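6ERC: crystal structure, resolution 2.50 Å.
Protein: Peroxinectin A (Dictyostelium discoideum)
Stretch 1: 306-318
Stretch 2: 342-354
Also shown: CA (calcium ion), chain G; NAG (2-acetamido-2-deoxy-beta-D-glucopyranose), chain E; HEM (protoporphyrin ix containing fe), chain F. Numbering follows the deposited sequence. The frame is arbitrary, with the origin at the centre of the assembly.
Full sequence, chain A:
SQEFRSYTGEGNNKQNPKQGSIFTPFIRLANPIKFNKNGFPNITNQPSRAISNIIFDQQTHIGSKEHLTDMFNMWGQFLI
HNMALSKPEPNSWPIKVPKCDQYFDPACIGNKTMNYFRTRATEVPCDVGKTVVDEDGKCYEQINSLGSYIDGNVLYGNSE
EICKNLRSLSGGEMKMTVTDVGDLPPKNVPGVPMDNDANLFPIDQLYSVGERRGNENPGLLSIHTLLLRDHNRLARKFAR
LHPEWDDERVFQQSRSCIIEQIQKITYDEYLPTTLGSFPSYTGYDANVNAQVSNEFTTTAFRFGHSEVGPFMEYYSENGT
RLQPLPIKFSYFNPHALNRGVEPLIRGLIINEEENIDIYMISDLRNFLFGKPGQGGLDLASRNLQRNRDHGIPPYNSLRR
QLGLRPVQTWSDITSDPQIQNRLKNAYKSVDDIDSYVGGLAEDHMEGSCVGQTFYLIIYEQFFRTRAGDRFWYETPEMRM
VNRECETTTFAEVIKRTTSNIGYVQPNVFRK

Stretch 1, residues 306-318: SEVGPFMEYYSEN
Stretch 2, residues 342-354: EPLIRGLIINEEE

Contact between residues 306-318 and 342-354 of peroxinectin A, built round Tyr315, Arg346 and Glu354. The strand 311-315 lies against the helix that begins at 342; their axes approach to 5.6 Å, with 120° between their N-to-C directions, and 884 Å² is buried in all. Three CA pairs set the register: Tyr315 with Pro343 (4.8 Å), Glu313 with Gly347 (4.5 Å) and Glu307 with Glu354 (4.2 Å).

Tyr315 (phi/psi -130/147; chi1 -78°, m; chi2 -91°) covers the most surface. Its N donates to Pro343 O at 3.2 Å, and its O receives a weak hydrogen bond from Arg346 NH1 at 3.0 Å while lying 3.1 Å from Pro343 CA in a CA-H...O contact. The strand backbone thus meets the first turn of the helix directly. The ring runs along the helix: Gly347 CA lies at its edge, 3.8 Å from Tyr315 CD2, and Tyr315 CE2 packs 3.6 Å from CG2 of Ile350 (chi1 t, chi2 p).

Arg346 (chi1 m, chi2 t, chi3 t, chi4 92°) points its CB toward the strand, 3.6 Å from Tyr315 CB, and its long chain carries the guanidinium past the strand to the following loop. Tyr315 O sits at the edge of that group, near its plane; Ser316 O and Glu317 CA lie over one face, with Glu317 CA 3.5 Å from Arg346 NH2.

Gly347 permits the close approach. Its CA is 3.6 Å from Glu313 O, and a CB there would point toward the strand and clash with that oxygen. Glu313 (chi1 m, chi2 m) reaches Asn351 (chi1 t, chi2 27°), with Glu313 CG 3.5 Å from Asn351 ND2; a water donates to both Glu313 OE2 (3.2 Å) and Asn351 OD1 (2.8 Å). Leu344 (chi1 m, chi2 t) fills a buried apolar site: its CD2 lies over one face of the Tyr314 ring (chi1 m), 3.4 Å from Tyr314 CZ, and 3.8 Å from CG of Met312 (t, t, m).

At the other end Glu307 lies in a weakly bonded helix (306-307) and Glu353 and Glu354 in loop. Glu354 N donates to Glu307 O (2.9 Å, 152°), and Glu307 CA approaches Glu354 O at 3.4 Å. Glu354 (phi/psi -91/161; chi1 t, chi2 p) lays its CB 3.6 Å from Ser306 O, which binds calcium together with Ser306 OG. Buried Glu307 (chi1 p, chi2 t) and Glu353 (chi1 p, chi2 t) bring OE1 and OE2, respectively, to 2.7 Å.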

# COMPACT_ATOMS: atom_id res chain seq x y z
N SER A 306 -0.60 -8.60 -7.63
CA SER A 306 -0.88 -9.95 -8.11
C SER A 306 -2.16 -10.51 -7.50
O SER A 306 -2.87 -11.29 -8.15
CB SER A 306 0.30 -10.86 -7.77
OG SER A 306 0.14 -12.14 -8.35
N GLU A 307 -2.46 -10.15 -6.25
CA GLU A 307 -3.55 -10.77 -5.51
C GLU A 307 -4.90 -10.08 -5.69
O GLU A 307 -5.92 -10.61 -5.26
CB GLU A 307 -3.21 -10.83 -4.01
CG GLU A 307 -3.50 -9.55 -3.22
CD GLU A 307 -2.85 -9.53 -1.85
OE1 GLU A 307 -2.74 -10.60 -1.21
OE2 GLU A 307 -2.44 -8.44 -1.41
N VAL A 308 -4.93 -8.91 -6.33
CA VAL A 308 -6.19 -8.22 -6.59
C VAL A 308 -7.00 -9.02 -7.61
O VAL A 308 -6.53 -9.28 -8.72
CB VAL A 308 -5.93 -6.79 -7.10
CG1 VAL A 308 -7.22 -6.14 -7.58
CG2 VAL A 308 -5.29 -5.96 -6.01
N GLY A 309 -8.21 -9.41 -7.23
CA GLY A 309 -9.12 -10.06 -8.14
C GLY A 309 -9.76 -9.07 -9.08
O GLY A 309 -9.71 -7.85 -8.90
N PRO A 310 -10.40 -9.60 -10.13
CA PRO A 310 -10.96 -8.71 -11.16
C PRO A 310 -12.30 -8.09 -10.79
O PRO A 310 -12.65 -7.06 -11.38
CB PRO A 310 -11.11 -9.63 -12.37
CG PRO A 310 -11.32 -10.98 -11.80
CD PRO A 310 -10.54 -11.02 -10.50
N PHE A 311 -13.05 -8.66 -9.85
CA PHE A 311 -14.40 -8.20 -9.56
C PHE A 311 -14.54 -7.82 -8.09
O PHE A 311 -13.93 -8.43 -7.21
CB PHE A 311 -15.44 -9.25 -9.93
CG PHE A 311 -15.61 -9.44 -11.40
CD1 PHE A 311 -16.37 -8.55 -12.14
CD2 PHE A 311 -15.01 -10.50 -12.05
CE1 PHE A 311 -16.53 -8.72 -13.50
CE2 PHE A 311 -15.16 -10.68 -13.41
CZ PHE A 311 -15.92 -9.78 -14.14
N MET A 312 -15.36 -6.81 -7.86
CA MET A 312 -15.69 -6.32 -6.52
C MET A 312 -17.13 -6.72 -6.23
O MET A 312 -18.06 -6.23 -6.87
CB MET A 312 -15.49 -4.81 -6.46
CG MET A 312 -15.34 -4.24 -5.08
SD MET A 312 -14.37 -2.73 -5.14
CE MET A 312 -12.72 -3.40 -5.29
N GLU A 313 -17.31 -7.62 -5.26
CA GLU A 313 -18.62 -8.20 -4.99
C GLU A 313 -19.47 -7.28 -4.12
O GLU A 313 -18.97 -6.55 -3.26
CB GLU A 313 -18.46 -9.56 -4.29
CG GLU A 313 -17.88 -10.66 -5.17
CD GLU A 313 -18.83 -11.11 -6.27
OE1 GLU A 313 -20.06 -10.92 -6.11
OE2 GLU A 313 -18.36 -11.64 -7.29
N TYR A 314 -20.78 -7.34 -4.36
CA TYR A 314 -21.78 -6.61 -3.58
C TYR A 314 -22.82 -7.60 -3.06
O TYR A 314 -23.33 -8.42 -3.83
CB TYR A 314 -22.49 -5.53 -4.41
CG TYR A 314 -21.68 -4.28 -4.64
CD1 TYR A 314 -20.62 -4.27 -5.54
CD2 TYR A 314 -21.98 -3.11 -3.97
CE1 TYR A 314 -19.89 -3.12 -5.77
CE2 TYR A 314 -21.25 -1.95 -4.19
CZ TYR A 314 -20.21 -1.96 -5.09
OH TYR A 314 -19.47 -0.82 -5.31
N TYR A 315 -23.14 -7.51 -1.78
CA TYR A 315 -24.16 -8.34 -1.17
C TYR A 315 -25.13 -7.47 -0.39
O TYR A 315 -24.75 -6.44 0.18
CB TYR A 315 -23.55 -9.40 -0.25
CG TYR A 315 -22.96 -10.58 -0.99
CD1 TYR A 315 -23.73 -11.70 -1.27
CD2 TYR A 315 -21.65 -10.57 -1.43
CE1 TYR A 315 -23.21 -12.78 -1.95
CE2 TYR A 315 -21.11 -11.64 -2.11
CZ TYR A 315 -21.89 -12.75 -2.37
OH TYR A 315 -21.37 -13.82 -3.05
N SER A 316 -26.40 -7.88 -0.37
CA SER A 316 -27.42 -7.13 0.34
C SER A 316 -27.62 -7.69 1.75
O SER A 316 -26.99 -8.67 2.16
CB SER A 316 -28.73 -7.14 -0.44
OG SER A 316 -29.28 -8.43 -0.50
N GLU A 317 -28.52 -7.06 2.51
CA GLU A 317 -28.72 -7.45 3.91
C GLU A 317 -29.12 -8.92 4.03
O GLU A 317 -28.62 -9.63 4.91
CB GLU A 317 -29.77 -6.56 4.55
CG GLU A 317 -29.82 -6.65 6.07
CD GLU A 317 -30.96 -5.84 6.66
OE1 GLU A 317 -31.63 -5.11 5.91
OE2 GLU A 317 -31.18 -5.94 7.89
N ASN A 318 -30.00 -9.40 3.15
CA ASN A 318 -30.49 -10.77 3.23
C ASN A 318 -29.58 -11.77 2.52
O ASN A 318 -30.02 -12.88 2.20
CB ASN A 318 -31.92 -10.86 2.68
CG ASN A 318 -32.04 -10.41 1.24
OD1 ASN A 318 -31.08 -10.48 0.46
ND2 ASN A 318 -33.23 -9.93 0.87
N GLU A 342 -21.84 -1.08 3.50
CA GLU A 342 -22.17 -2.44 3.92
C GLU A 342 -22.15 -3.43 2.77
O GLU A 342 -21.58 -4.53 2.94
CB GLU A 342 -23.53 -2.45 4.63
CG GLU A 342 -23.50 -1.89 6.04
CD GLU A 342 -23.42 -0.37 6.07
OE1 GLU A 342 -23.65 0.26 5.03
OE2 GLU A 342 -23.12 0.18 7.15
N PRO A 343 -22.73 -3.14 1.60
CA PRO A 343 -22.68 -4.13 0.51
C PRO A 343 -21.27 -4.47 0.07
O PRO A 343 -21.00 -5.63 -0.30
CB PRO A 343 -23.48 -3.45 -0.61
CG PRO A 343 -24.33 -2.44 0.08
CD PRO A 343 -23.52 -1.96 1.24
N LEU A 344 -20.36 -3.50 0.07
CA LEU A 344 -18.96 -3.79 -0.24
C LEU A 344 -18.34 -4.68 0.83
O LEU A 344 -17.74 -5.71 0.51
CB LEU A 344 -18.17 -2.49 -0.37
CG LEU A 344 -18.42 -1.68 -1.65
CD1 LEU A 344 -17.91 -0.27 -1.48
CD2 LEU A 344 -17.76 -2.36 -2.84
N ILE A 345 -18.47 -4.29 2.10
CA ILE A 345 -17.85 -5.05 3.18
C ILE A 345 -18.25 -6.52 3.08
O ILE A 345 -17.42 -7.42 3.23
CB ILE A 345 -18.24 -4.46 4.55
CG1 ILE A 345 -17.81 -2.99 4.66
CG2 ILE A 345 -17.63 -5.29 5.68
CD1 ILE A 345 -16.31 -2.76 4.61
N ARG A 346 -19.54 -6.78 2.84
CA ARG A 346 -19.99 -8.17 2.74
C ARG A 346 -19.24 -8.91 1.64
O ARG A 346 -18.82 -10.05 1.83
CB ARG A 346 -21.49 -8.22 2.50
CG ARG A 346 -22.34 -7.76 3.67
CD ARG A 346 -23.82 -8.07 3.44
NE ARG A 346 -24.69 -7.36 4.39
CZ ARG A 346 -25.24 -6.17 4.17
NH1 ARG A 346 -25.03 -5.52 3.03
NH2 ARG A 346 -26.01 -5.63 5.10
N GLY A 347 -19.06 -8.26 0.49
CA GLY A 347 -18.33 -8.90 -0.60
C GLY A 347 -16.86 -9.09 -0.28
O GLY A 347 -16.28 -10.13 -0.60
N LEU A 348 -16.24 -8.10 0.35
CA LEU A 348 -14.80 -8.16 0.60
C LEU A 348 -14.44 -9.32 1.51
O LEU A 348 -13.38 -9.95 1.34
CB LEU A 348 -14.32 -6.84 1.21
CG LEU A 348 -14.40 -5.59 0.32
CD1 LEU A 348 -14.00 -4.37 1.14
CD2 LEU A 348 -13.52 -5.73 -0.91
N ILE A 349 -15.28 -9.62 2.51
CA ILE A 349 -14.94 -10.64 3.49
C ILE A 349 -15.32 -12.05 3.05
O ILE A 349 -14.83 -13.03 3.63
CB ILE A 349 -15.59 -10.35 4.85
CG1 ILE A 349 -17.12 -10.45 4.77
CG2 ILE A 349 -15.17 -8.97 5.36
CD1 ILE A 349 -17.82 -10.37 6.12
N ILE A 350 -16.19 -12.18 2.04
CA ILE A 350 -16.65 -13.50 1.60
C ILE A 350 -15.90 -13.93 0.34
O ILE A 350 -15.67 -15.12 0.13
CB ILE A 350 -18.18 -13.49 1.36
CG1 ILE A 350 -18.72 -14.92 1.32
CG2 ILE A 350 -18.54 -12.75 0.08
CD1 ILE A 350 -18.81 -15.59 2.67
N ASN A 351 -15.52 -12.97 -0.49
CA ASN A 351 -14.97 -13.27 -1.81
C ASN A 351 -13.48 -13.57 -1.72
O ASN A 351 -12.72 -12.81 -1.11
CB ASN A 351 -15.22 -12.10 -2.76
CG ASN A 351 -14.85 -12.43 -4.19
OD1 ASN A 351 -14.88 -13.59 -4.61
ND2 ASN A 351 -14.50 -11.41 -4.96
N GLU A 352 -13.06 -14.68 -2.33
CA GLU A 352 -11.66 -15.08 -2.31
C GLU A 352 -10.86 -14.26 -3.32
O GLU A 352 -11.32 -14.00 -4.43
CB GLU A 352 -11.52 -16.57 -2.62
CG GLU A 352 -10.16 -17.15 -2.29
CD GLU A 352 -9.99 -18.58 -2.78
OE1 GLU A 352 -9.84 -18.78 -4.00
OE2 GLU A 352 -10.02 -19.49 -1.93
N GLU A 353 -9.65 -13.87 -2.92
CA GLU A 353 -8.82 -13.02 -3.77
C GLU A 353 -8.01 -13.87 -4.75
O GLU A 353 -8.19 -15.09 -4.86
CB GLU A 353 -7.89 -12.15 -2.91
CG GLU A 353 -6.75 -12.90 -2.25
CD GLU A 353 -5.74 -11.97 -1.62
OE1 GLU A 353 -5.97 -10.75 -1.63
OE2 GLU A 353 -4.70 -12.47 -1.12
N GLU A 354 -7.11 -13.22 -5.47
CA GLU A 354 -6.27 -13.87 -6.47
C GLU A 354 -4.96 -14.34 -5.83
O GLU A 354 -4.57 -13.88 -4.75
CB GLU A 354 -6.00 -12.89 -7.61
CG GLU A 354 -5.65 -13.51 -8.94
CD GLU A 354 -6.70 -14.47 -9.44
OE1 GLU A 354 -7.84 -14.01 -9.68
OE2 GLU A 354 -6.39 -15.67 -9.60
CA CA G . -1.73 -13.10 -9.37
C1 NAG E . -33.79 -9.33 0.12
C2 NAG E . -33.21 -8.21 -0.76
C3 NAG E . -33.76 -8.29 -2.19
C4 NAG E . -33.63 -9.69 -2.76
C5 NAG E . -34.28 -10.68 -1.81
C6 NAG E . -34.19 -12.12 -2.29
C7 NAG E . -32.87 -6.36 0.85
C8 NAG E . -31.80 -7.18 1.50
N2 NAG E . -33.50 -6.90 -0.20
O3 NAG E . -33.06 -7.37 -3.02
O4 NAG E . -34.29 -9.76 -4.02
O5 NAG E . -33.63 -10.61 -0.54
O6 NAG E . -33.60 -12.20 -3.58
O7 NAG E . -33.17 -5.24 1.28
CHA HEM F . 1.83 1.49 -5.47
CHB HEM F . -2.51 0.93 -7.51
CHC HEM F . -3.47 -2.71 -4.43
CHD HEM F . 0.98 -2.30 -2.56
C1A HEM F . 0.77 1.61 -6.32
C2A HEM F . 0.71 2.46 -7.49
C3A HEM F . -0.49 2.31 -8.06
C4A HEM F . -1.23 1.36 -7.27
CMA HEM F . -1.01 3.02 -9.33
CAA HEM F . 1.86 3.36 -7.96
CBA HEM F . 2.36 2.78 -9.28
CGA HEM F . 3.78 3.21 -9.52
O1A HEM F . 4.68 2.83 -8.72
O2A HEM F . 4.03 3.92 -10.53
C1B HEM F . -3.15 -0.09 -6.84
C2B HEM F . -4.49 -0.53 -7.09
C3B HEM F . -4.77 -1.54 -6.24
C4B HEM F . -3.59 -1.76 -5.42
CMB HEM F . -5.39 0.11 -8.18
CAB HEM F . -6.05 -2.38 -6.09
CBB HEM F . -7.11 -2.24 -6.90
C1C HEM F . -2.35 -2.93 -3.66
C2C HEM F . -2.20 -3.94 -2.63
C3C HEM F . -0.96 -3.82 -2.11
C4C HEM F . -0.30 -2.73 -2.80
CMC HEM F . -3.33 -4.93 -2.28
CAC HEM F . -0.20 -4.60 -0.99
CBC HEM F . -0.69 -5.60 -0.27
C1D HEM F . 1.58 -1.21 -3.16
C2D HEM F . 2.86 -0.65 -2.80
C3D HEM F . 3.09 0.38 -3.61
C4D HEM F . 1.96 0.53 -4.49
CMD HEM F . 3.79 -1.20 -1.69
CAD HEM F . 4.31 1.32 -3.62
CBD HEM F . 4.07 2.31 -2.48
CGD HEM F . 4.63 3.67 -2.82
O1D HEM F . 3.91 4.46 -3.49
O2D HEM F . 5.78 3.99 -2.42
NA HEM F . -0.44 0.95 -6.22
NB HEM F . -2.62 -0.85 -5.82
NC HEM F . -1.17 -2.21 -3.74
ND HEM F . 1.06 -0.46 -4.19
FE HEM F . -0.78 -0.62 -4.95
O HOH W 1 -15.73 -13.46 -7.31
O HOH W 2 -3.58 -12.30 -10.64
O HOH W 3 -2.84 -15.10 -9.91